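Local coordinates for protein beta-galactosidase (Trichoderma reesei, PDB 3OG2) that probably hydrolyses terminal non-reducing beta-D-galactose residues from beta-D-galactosides, as a glycoside hydrolase of family 35, at residues 490-495 against 528-533; 515-520 against 536-541; 710-715 against 843-848. All blocks are in the same frame, centred on the assembly; numbering follows the deposited sequence.

Contacts 1 and 2 belong to one beta domain and touch, their centres about 9 Å apart. Strand 527-532, one half of contact 1, pairs on its other side with strand 518-521, one half of contact 2. Asn-516 OD1 accepts a hydrogen bond from Thr-532 N at 2.7 Å, tying the two directly. Contact 3 lies across the centre of the chain, about 65 Å from contact 1 and 68 Å from contact 2, centre to centre, where two later all-beta regions meet. All three are away from the galactose site that includes Glu-180 and Glu-278. A glycan mannose does lie about 6 Å from the side chain of Gln-490 in contact 1.

Contact 1: residues 490-495 against 528-533; sequences QELHEF and VLQWTA
Phe-495 lays one face of its ring over Leu-529 and turns an edge to the indole of Trp-531. Leu-529 CB sits 3.7 Å from Phe-495 CE1, offset toward the rim in a CH-pi contact. Leu-529 CD1 also lies 3.7 Å from Phe-495 CE2. At the edge, Phe-495 CE1 comes 3.6 Å from Trp-531 NE1, with the side chains crossing at about a right angle. Phe-495 CG stands between its backbone N and carbonyl carbon (chi1 59°), the crowded position that Trp-531 CG also adopts. Over one face of the indole, His-493 CB lies 3.7 Å from Trp-531 NE1. The rotation of the His-493 ring is fixed by a nearly straight in-plane bond of 2.8 Å from NE2 to the anti lone pair of Glu-491 OE1, while ND1 bonds to Thr-468. Strands 492-497 and 527-532 are antiparallel neighbours (161° between the segments) in the large antiparallel sheet of domain 2. His-493 with Trp-531 and Phe-495 with Leu-529 are the hydrogen-bonded pairs of these two strands, and the rings of Phe-495 and Trp-531 touch Leu-485 and Met-549 of the second sheet. On the other face Gln-530 pairs with Glu-494. Gln-530 NE2 gives a bent bond of 2.8 Å to Glu-494 OE1, whose other oxygen, OE2, binds Tyr-466. Leu-492 CD1 presses on Gln-530 CG at 3.3 Å, and Gln-530 NE2 has a weak second bond to Gly-440.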
loop_
_atom_site.group_PDB
_atom_site.type_symbol
_atom_site.label_atom_id
_atom_site.label_comp_id
_atom_site.label_asym_id
_atom_site.label_seq_id
_atom_site.Cartn_x
_atom_site.Cartn_y
_atom_site.Cartn_z
ATOM N N GLN A 490 -17.987 -21.856 18.822
ATOM C CA GLN A 490 -18.951 -21.941 19.928
ATOM C C GLN A 490 -20.218 -21.114 19.654
ATOM O O GLN A 490 -21.101 -21.046 20.550
ATOM C CB GLN A 490 -18.360 -21.552 21.294
ATOM C CG GLN A 490 -17.303 -22.595 21.674
ATOM C CD GLN A 490 -17.716 -23.937 21.081
ATOM O OE1 GLN A 490 -18.852 -24.383 21.283
ATOM N NE2 GLN A 490 -16.803 -24.564 20.340
ATOM N N GLU A 491 -20.368 -20.486 18.495
ATOM C CA GLU A 491 -21.634 -19.776 18.180
ATOM C C GLU A 491 -22.685 -20.747 17.690
ATOM O O GLU A 491 -22.406 -21.612 16.821
ATOM C CB GLU A 491 -21.381 -18.742 17.108
ATOM C CG GLU A 491 -20.586 -17.499 17.498
ATOM C CD GLU A 491 -20.149 -16.697 16.268
ATOM O OE1 GLU A 491 -20.639 -16.902 15.134
ATOM O OE2 GLU A 491 -19.243 -15.829 16.471
ATOM N N LEU A 492 -23.905 -20.639 18.220
ATOM C CA LEU A 492 -25.028 -21.377 17.685
ATOM C C LEU A 492 -25.579 -20.621 16.491
ATOM O O LEU A 492 -25.782 -19.409 16.596
ATOM C CB LEU A 492 -26.154 -21.522 18.693
ATOM C CG LEU A 492 -27.435 -22.256 18.257
ATOM C CD1 LEU A 492 -27.196 -23.744 18.016
ATOM C CD2 LEU A 492 -28.533 -22.113 19.327
ATOM N N HIS A 493 -25.820 -21.337 15.404
ATOM C CA HIS A 493 -26.414 -20.727 14.212
ATOM C C HIS A 493 -27.565 -21.562 13.692
ATOM O O HIS A 493 -27.681 -22.762 13.991
ATOM C CB HIS A 493 -25.351 -20.625 13.093
ATOM C CG HIS A 493 -24.433 -19.481 13.435
ATOM N ND1 HIS A 493 -24.922 -18.195 13.306
ATOM C CD2 HIS A 493 -23.178 -19.386 13.924
ATOM C CE1 HIS A 493 -23.960 -17.354 13.680
ATOM N NE2 HIS A 493 -22.924 -18.078 14.052
ATOM N N GLU A 494 -28.458 -20.896 12.944
ATOM C CA GLU A 494 -29.581 -21.614 12.341
ATOM C C GLU A 494 -29.811 -21.083 10.932
ATOM O O GLU A 494 -29.652 -19.861 10.704
ATOM C CB GLU A 494 -30.808 -21.442 13.250
ATOM C CG GLU A 494 -31.932 -22.362 12.788
ATOM C CD GLU A 494 -33.151 -22.134 13.681
ATOM O OE1 GLU A 494 -33.192 -22.698 14.810
ATOM O OE2 GLU A 494 -34.009 -21.319 13.231
ATOM N N PHE A 495 -30.193 -21.966 10.026
ATOM C CA PHE A 495 -30.601 -21.528 8.698
ATOM C C PHE A 495 -31.759 -22.423 8.255
ATOM O O PHE A 495 -31.960 -23.518 8.781
ATOM C CB PHE A 495 -29.479 -21.506 7.670
ATOM C CG PHE A 495 -28.806 -22.828 7.426
ATOM C CD1 PHE A 495 -27.871 -23.328 8.352
ATOM C CD2 PHE A 495 -29.091 -23.504 6.260
ATOM C CE1 PHE A 495 -27.221 -24.532 8.074
ATOM C CE2 PHE A 495 -28.469 -24.702 5.990
ATOM C CZ PHE A 495 -27.527 -25.197 6.897
ATOM N N VAL A 528 -35.024 -26.841 8.506
ATOM C CA VAL A 528 -34.371 -25.963 9.443
ATOM C C VAL A 528 -33.217 -26.702 10.109
ATOM O O VAL A 528 -33.392 -27.808 10.622
ATOM C CB VAL A 528 -35.366 -25.438 10.502
ATOM C CG1 VAL A 528 -34.677 -24.448 11.419
ATOM C CG2 VAL A 528 -36.602 -24.847 9.815
ATOM N N LEU A 529 -32.033 -26.069 10.028
ATOM C CA LEU A 529 -30.816 -26.710 10.511
ATOM C C LEU A 529 -30.179 -25.817 11.547
ATOM O O LEU A 529 -30.010 -24.644 11.287
ATOM C CB LEU A 529 -29.801 -26.916 9.363
ATOM C CG LEU A 529 -30.290 -27.861 8.253
ATOM C CD1 LEU A 529 -31.026 -27.032 7.165
ATOM C CD2 LEU A 529 -29.191 -28.654 7.582
ATOM N N GLN A 530 -29.826 -26.378 12.691
ATOM C CA GLN A 530 -29.124 -25.676 13.740
ATOM C C GLN A 530 -27.761 -26.338 13.951
ATOM O O GLN A 530 -27.646 -27.572 13.892
ATOM C CB GLN A 530 -29.952 -25.746 15.029
ATOM C CG GLN A 530 -29.675 -24.603 15.967
ATOM C CD GLN A 530 -30.727 -24.586 17.062
ATOM O OE1 GLN A 530 -30.556 -25.427 17.916
ATOM N NE2 GLN A 530 -31.679 -23.704 16.996
ATOM N N TRP A 531 -26.721 -25.555 14.232
ATOM C CA TRP A 531 -25.436 -26.172 14.446
ATOM C C TRP A 531 -24.631 -25.212 15.311
ATOM O O TRP A 531 -24.907 -23.996 15.279
ATOM C CB TRP A 531 -24.747 -26.431 13.108
ATOM C CG TRP A 531 -24.711 -25.213 12.177
ATOM C CD1 TRP A 531 -25.654 -24.487 11.504
ATOM C CD2 TRP A 531 -23.511 -24.525 11.801
ATOM N NE1 TRP A 531 -25.089 -23.445 10.766
ATOM C CE2 TRP A 531 -23.790 -23.420 10.909
ATOM C CE3 TRP A 531 -22.145 -24.785 12.158
ATOM C CZ2 TRP A 531 -22.821 -22.579 10.373
ATOM C CZ3 TRP A 531 -21.229 -23.943 11.620
ATOM C CH2 TRP A 531 -21.536 -22.901 10.770
ATOM N N THR A 532 -23.675 -25.744 16.045
ATOM C CA THR A 532 -22.778 -24.881 16.809
ATOM C C THR A 532 -21.392 -24.969 16.200
ATOM O O THR A 532 -20.849 -26.072 16.078
ATOM C CB THR A 532 -22.756 -25.317 18.293
ATOM O OG1 THR A 532 -24.067 -25.092 18.832
ATOM C CG2 THR A 532 -21.782 -24.460 19.083
ATOM N N ALA A 533 -20.858 -23.833 15.762
ATOM C CA ALA A 533 -19.594 -23.863 15.024
ATOM C C ALA A 533 -18.449 -24.321 15.916
ATOM O O ALA A 533 -18.348 -24.025 17.113
ATOM C CB ALA A 533 -19.372 -22.460 14.482
#

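Contact 2: residues 515-520 against 536-541; sequences SNVTIH and ARQVVQ
Gln-538 pushes its carboxamide against the turn of backbone at Asn-516 and Val-517, with its OE1 close to the CB of Asn-516. The contact bridges the two sheets of domain 2: residues 515-520 lead into the outermost strand 518-521 of the large antiparallel sheet, and residues 536-541 into strand 538-542 of the five-stranded mixed sheet. Gln-538 OE1 accepts two backbone bonds, from Asn-516 N at 2.8 Å and from Val-517 N at 3.1 Å. Both donors come from the same face of the amide, tilted 32° and 35° from its plane. A bend at chi2 (-66°) turns CD, and with it the carboxamide, toward this backbone. At the other end of the amide, Gln-538 NE2 gives a bond of 2.9 Å to Ala-536 O and a second of 3.0 Å to a water. Ala-536 O lies in the plane of the Gln-538 amide, while NE2 stands above the plane of the Ala-536 carbonyl. The water also accepts from Ser-515 N, so both ends of the carboxamide are gripped and its rotation is fixed. Asn-516 turns its own OD1 elsewhere, to Thr-532 N in the neighbouring strand. Beyond the amide the contact becomes apolar. Val-540, which also rests on Leu-529 and Met-549, crosses Val-517 obliquely, its CG2 at 3.9 Å from Val-517 CG1. Its other methyl, Val-540 CG1, meets Ile-519 CD1 tip to tip at 4.0 Å.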
loop_
_atom_site.group_PDB
_atom_site.type_symbol
_atom_site.label_atom_id
_atom_site.label_comp_id
_atom_site.label_asym_id
_atom_site.label_seq_id
_atom_site.Cartn_x
_atom_site.Cartn_y
_atom_site.Cartn_z
ATOM N N SER A 515 -21.522 -34.445 14.153
ATOM C CA SER A 515 -22.555 -35.005 15.018
ATOM C C SER A 515 -23.242 -33.909 15.790
ATOM O O SER A 515 -23.914 -34.185 16.795
ATOM C CB SER A 515 -21.976 -36.019 16.008
ATOM O OG SER A 515 -20.821 -35.505 16.612
ATOM N N ASN A 516 -23.039 -32.688 15.321
ATOM C CA ASN A 516 -23.599 -31.569 16.081
ATOM C C ASN A 516 -24.827 -31.034 15.407
ATOM O O ASN A 516 -25.791 -30.618 16.028
ATOM C CB ASN A 516 -22.453 -30.558 16.185
ATOM C CG ASN A 516 -23.026 -29.342 16.825
ATOM O OD1 ASN A 516 -23.440 -28.451 16.091
ATOM N ND2 ASN A 516 -23.042 -29.425 18.155
ATOM N N VAL A 517 -24.906 -30.994 14.121
ATOM C CA VAL A 517 -26.037 -30.385 13.417
ATOM C C VAL A 517 -27.341 -31.120 13.716
ATOM O O VAL A 517 -27.424 -32.357 13.773
ATOM C CB VAL A 517 -25.686 -30.325 11.902
ATOM C CG1 VAL A 517 -25.338 -31.698 11.354
ATOM C CG2 VAL A 517 -26.865 -29.702 11.147
ATOM N N THR A 518 -28.414 -30.352 13.922
ATOM C CA THR A 518 -29.745 -30.939 14.023
ATOM C C THR A 518 -30.613 -30.432 12.889
ATOM O O THR A 518 -30.436 -29.307 12.388
ATOM C CB THR A 518 -30.447 -30.625 15.347
ATOM O OG1 THR A 518 -30.617 -29.226 15.391
ATOM C CG2 THR A 518 -29.591 -30.994 16.561
ATOM N N ILE A 519 -31.618 -31.233 12.534
ATOM C CA ILE A 519 -32.386 -30.945 11.357
ATOM C C ILE A 519 -33.840 -31.188 11.677
ATOM O O ILE A 519 -34.179 -32.264 12.152
ATOM C CB ILE A 519 -31.980 -31.849 10.164
ATOM C CG1 ILE A 519 -30.514 -31.803 9.790
ATOM C CG2 ILE A 519 -32.863 -31.470 8.982
ATOM C CD1 ILE A 519 -30.009 -32.965 9.004
ATOM N N HIS A 520 -34.676 -30.222 11.366
ATOM C CA HIS A 520 -36.109 -30.388 11.574
ATOM C C HIS A 520 -36.831 -29.896 10.350
ATOM O O HIS A 520 -36.557 -28.818 9.815
ATOM C CB HIS A 520 -36.515 -29.595 12.807
ATOM C CG HIS A 520 -35.934 -30.183 14.055
ATOM N ND1 HIS A 520 -36.540 -31.210 14.736
ATOM C CD2 HIS A 520 -34.801 -29.890 14.749
ATOM C CE1 HIS A 520 -35.810 -31.531 15.790
ATOM N NE2 HIS A 520 -34.753 -30.743 15.820
ATOM N N ALA A 536 -14.764 -28.842 14.087
ATOM C CA ALA A 536 -15.266 -30.005 13.366
ATOM C C ALA A 536 -16.320 -29.614 12.340
ATOM O O ALA A 536 -17.414 -29.175 12.703
ATOM C CB ALA A 536 -15.861 -30.999 14.349
ATOM N N ARG A 537 -16.033 -29.764 11.056
ATOM C CA ARG A 537 -16.981 -29.371 10.042
ATOM C C ARG A 537 -18.241 -30.232 10.087
ATOM O O ARG A 537 -18.188 -31.445 10.349
ATOM C CB ARG A 537 -16.277 -29.549 8.664
ATOM C CG ARG A 537 -17.192 -29.188 7.517
ATOM C CD ARG A 537 -16.460 -29.034 6.184
ATOM N NE ARG A 537 -16.135 -30.401 5.689
ATOM C CZ ARG A 537 -15.361 -30.567 4.613
ATOM N NH1 ARG A 537 -14.831 -29.524 3.949
ATOM N NH2 ARG A 537 -15.079 -31.772 4.167
ATOM N N GLN A 538 -19.401 -29.639 9.843
ATOM C CA GLN A 538 -20.626 -30.371 9.650
ATOM C C GLN A 538 -21.001 -30.291 8.154
ATOM O O GLN A 538 -20.806 -29.236 7.532
ATOM C CB GLN A 538 -21.785 -29.770 10.459
ATOM C CG GLN A 538 -21.422 -29.397 11.883
ATOM C CD GLN A 538 -21.075 -30.599 12.736
ATOM O OE1 GLN A 538 -22.001 -31.415 12.997
ATOM N NE2 GLN A 538 -19.825 -30.701 13.221
ATOM N N VAL A 539 -21.538 -31.365 7.604
ATOM C CA VAL A 539 -21.924 -31.328 6.196
ATOM C C VAL A 539 -23.267 -32.038 6.116
ATOM O O VAL A 539 -23.407 -33.153 6.620
ATOM C CB VAL A 539 -20.911 -32.020 5.263
ATOM C CG1 VAL A 539 -21.358 -31.950 3.785
ATOM C CG2 VAL A 539 -19.518 -31.424 5.394
ATOM N N VAL A 540 -24.225 -31.413 5.458
ATOM C CA VAL A 540 -25.544 -31.978 5.234
ATOM C C VAL A 540 -25.907 -31.843 3.753
ATOM O O VAL A 540 -25.639 -30.811 3.125
ATOM C CB VAL A 540 -26.626 -31.280 6.103
ATOM C CG1 VAL A 540 -28.029 -31.808 5.750
ATOM C CG2 VAL A 540 -26.305 -31.465 7.577
ATOM N N GLN A 541 -26.511 -32.890 3.215
ATOM C CA GLN A 541 -27.008 -32.889 1.846
ATOM C C GLN A 541 -28.542 -32.841 1.852
ATOM O O GLN A 541 -29.193 -33.644 2.534
ATOM C CB GLN A 541 -26.553 -34.149 1.116
ATOM C CG GLN A 541 -27.128 -34.138 -0.304
ATOM C CD GLN A 541 -26.609 -35.294 -1.120
ATOM O OE1 GLN A 541 -25.937 -36.146 -0.538
ATOM N NE2 GLN A 541 -26.913 -35.335 -2.420
HETATM O O HOH W 1 -19.164 -33.035 14.987
#

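Contact 3: residues 710-715 against 843-848; sequences AGTLLF and GGLFFE
This is a close backbone contact between two loops, one running into strand 713-720 and the other into helix 846-850, with a small apolar patch on its flank. Gly-711 CA and Gly-843 CA approach to 3.9 Å. A beta carbon on either would clash with the opposite backbone, as would one on Gly-844 with Thr-712 O, so all three positions depend on having no side chain. Gly-844 N makes a weak, bent bond of 2.8 Å to Thr-712 O. Thr-712 CG2 packs at 3.9 Å from Leu-845 CD2, while its OG1, anti to the carbonyl carbon (chi1 -49°), bonds to Asp-783. An alanine in place of Thr-712 would probably leave Asp-783 without its hydroxyl partner and open a gap beside the Leu-845 methyls. Leu-714 CD1 comes to 3.4 Å from Gly-844 O. Glu-848 folds back over the start of its helix: OE1 takes the N-H of Leu-845, the N-cap residue, at 3.1 Å on its anti lone pair, as in one half of a capping box, and OE2 takes Gly-843 N at 2.9 Å from above the carboxylate plane. A water accepts the N-H of Thr-712 and donates to Glu-848 OE1 at 2.8 Å. Strand 713-720 runs between strands 775-782 and 820-824, whereas the helix turns toward strands 883-894 and 917-923, where Phe-847 stacks on Phe-886 and Glu-848 OE2 bonds to Tyr-922.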
loop_
_atom_site.group_PDB
_atom_site.type_symbol
_atom_site.label_atom_id
_atom_site.label_comp_id
_atom_site.label_asym_id
_atom_site.label_seq_id
_atom_site.Cartn_x
_atom_site.Cartn_y
_atom_site.Cartn_z
ATOM N N ALA A 710 16.303 15.737 -4.231
ATOM C CA ALA A 710 16.327 14.403 -3.644
ATOM C C ALA A 710 17.547 14.238 -2.708
ATOM O O ALA A 710 18.693 14.521 -3.073
ATOM C CB ALA A 710 16.458 13.338 -4.730
ATOM N N GLY A 711 17.303 13.654 -1.541
ATOM C CA GLY A 711 18.396 13.217 -0.682
ATOM C C GLY A 711 19.234 14.336 -0.120
ATOM O O GLY A 711 18.838 15.514 0.015
ATOM N N THR A 712 20.472 13.945 0.266
ATOM C CA THR A 712 21.279 14.839 1.056
ATOM C C THR A 712 21.876 15.956 0.189
ATOM O O THR A 712 22.328 15.735 -0.933
ATOM C CB THR A 712 22.447 14.010 1.673
ATOM O OG1 THR A 712 21.928 12.836 2.275
ATOM C CG2 THR A 712 23.246 14.808 2.706
ATOM N N LEU A 713 21.902 17.171 0.736
ATOM C CA LEU A 713 22.518 18.327 0.105
ATOM C C LEU A 713 23.799 18.724 0.830
ATOM O O LEU A 713 23.924 18.511 2.050
ATOM C CB LEU A 713 21.545 19.518 0.200
ATOM C CG LEU A 713 20.171 19.322 -0.436
ATOM C CD1 LEU A 713 19.344 20.595 -0.221
ATOM C CD2 LEU A 713 20.308 18.965 -1.917
ATOM N N LEU A 714 24.730 19.322 0.094
ATOM C CA LEU A 714 25.930 19.883 0.682
ATOM C C LEU A 714 26.101 21.325 0.224
ATOM O O LEU A 714 25.818 21.639 -0.924
ATOM C CB LEU A 714 27.203 19.111 0.380
ATOM C CG LEU A 714 27.337 17.743 1.052
ATOM C CD1 LEU A 714 26.633 16.674 0.257
ATOM C CD2 LEU A 714 28.827 17.393 1.234
ATOM N N PHE A 715 26.594 22.143 1.131
ATOM C CA PHE A 715 26.879 23.540 0.845
ATOM C C PHE A 715 28.305 23.847 1.256
ATOM O O PHE A 715 28.766 23.336 2.284
ATOM C CB PHE A 715 25.972 24.486 1.638
ATOM C CG PHE A 715 24.507 24.251 1.314
ATOM C CD1 PHE A 715 23.772 23.223 1.934
ATOM C CD2 PHE A 715 23.889 25.036 0.369
ATOM C CE1 PHE A 715 22.462 22.994 1.529
ATOM C CE2 PHE A 715 22.564 24.878 -0.035
ATOM C CZ PHE A 715 21.887 23.838 0.566
ATOM N N GLY A 843 21.005 10.787 -3.623
ATOM C CA GLY A 843 21.206 12.136 -3.092
ATOM C C GLY A 843 22.577 12.678 -3.484
ATOM O O GLY A 843 23.199 12.194 -4.465
ATOM N N GLY A 844 23.052 13.666 -2.701
ATOM C CA GLY A 844 24.235 14.428 -3.069
ATOM C C GLY A 844 25.511 13.962 -2.367
ATOM O O GLY A 844 26.505 14.688 -2.521
ATOM N N LEU A 845 25.498 12.894 -1.557
ATOM C CA LEU A 845 26.743 12.550 -0.903
ATOM C C LEU A 845 27.799 12.101 -1.941
ATOM O O LEU A 845 27.457 11.582 -2.996
ATOM C CB LEU A 845 26.504 11.388 0.072
ATOM C CG LEU A 845 25.726 11.772 1.349
ATOM C CD1 LEU A 845 25.320 10.531 2.118
ATOM C CD2 LEU A 845 26.520 12.733 2.227
ATOM N N PHE A 846 29.081 12.328 -1.618
ATOM C CA PHE A 846 30.138 12.059 -2.569
ATOM C C PHE A 846 30.036 10.677 -3.176
ATOM O O PHE A 846 30.137 10.523 -4.402
ATOM C CB PHE A 846 31.498 12.217 -1.865
ATOM C CG PHE A 846 32.680 11.703 -2.647
ATOM C CD1 PHE A 846 33.214 12.524 -3.655
ATOM C CD2 PHE A 846 33.228 10.462 -2.373
ATOM C CE1 PHE A 846 34.298 12.033 -4.374
ATOM C CE2 PHE A 846 34.310 9.977 -3.090
ATOM C CZ PHE A 846 34.840 10.790 -4.096
ATOM N N PHE A 847 29.817 9.641 -2.365
ATOM C CA PHE A 847 29.811 8.287 -2.994
ATOM C C PHE A 847 28.682 8.153 -4.018
ATOM O O PHE A 847 28.840 7.444 -5.043
ATOM C CB PHE A 847 29.742 7.154 -1.966
ATOM C CG PHE A 847 28.362 6.984 -1.318
ATOM C CD1 PHE A 847 27.500 6.034 -1.821
ATOM C CD2 PHE A 847 27.947 7.755 -0.251
ATOM C CE1 PHE A 847 26.229 5.801 -1.307
ATOM C CE2 PHE A 847 26.677 7.546 0.309
ATOM C CZ PHE A 847 25.821 6.590 -0.232
ATOM N N GLU A 848 27.519 8.791 -3.761
ATOM C CA GLU A 848 26.390 8.736 -4.709
ATOM C C GLU A 848 26.724 9.489 -5.992
ATOM O O GLU A 848 26.436 9.019 -7.094
ATOM C CB GLU A 848 25.137 9.366 -4.039
ATOM C CG GLU A 848 24.710 8.640 -2.768
ATOM C CD GLU A 848 23.494 9.298 -2.130
ATOM O OE1 GLU A 848 23.615 10.425 -1.539
ATOM O OE2 GLU A 848 22.410 8.663 -2.204
HETATM O O HOH W 2 21.482 11.081 0.134
#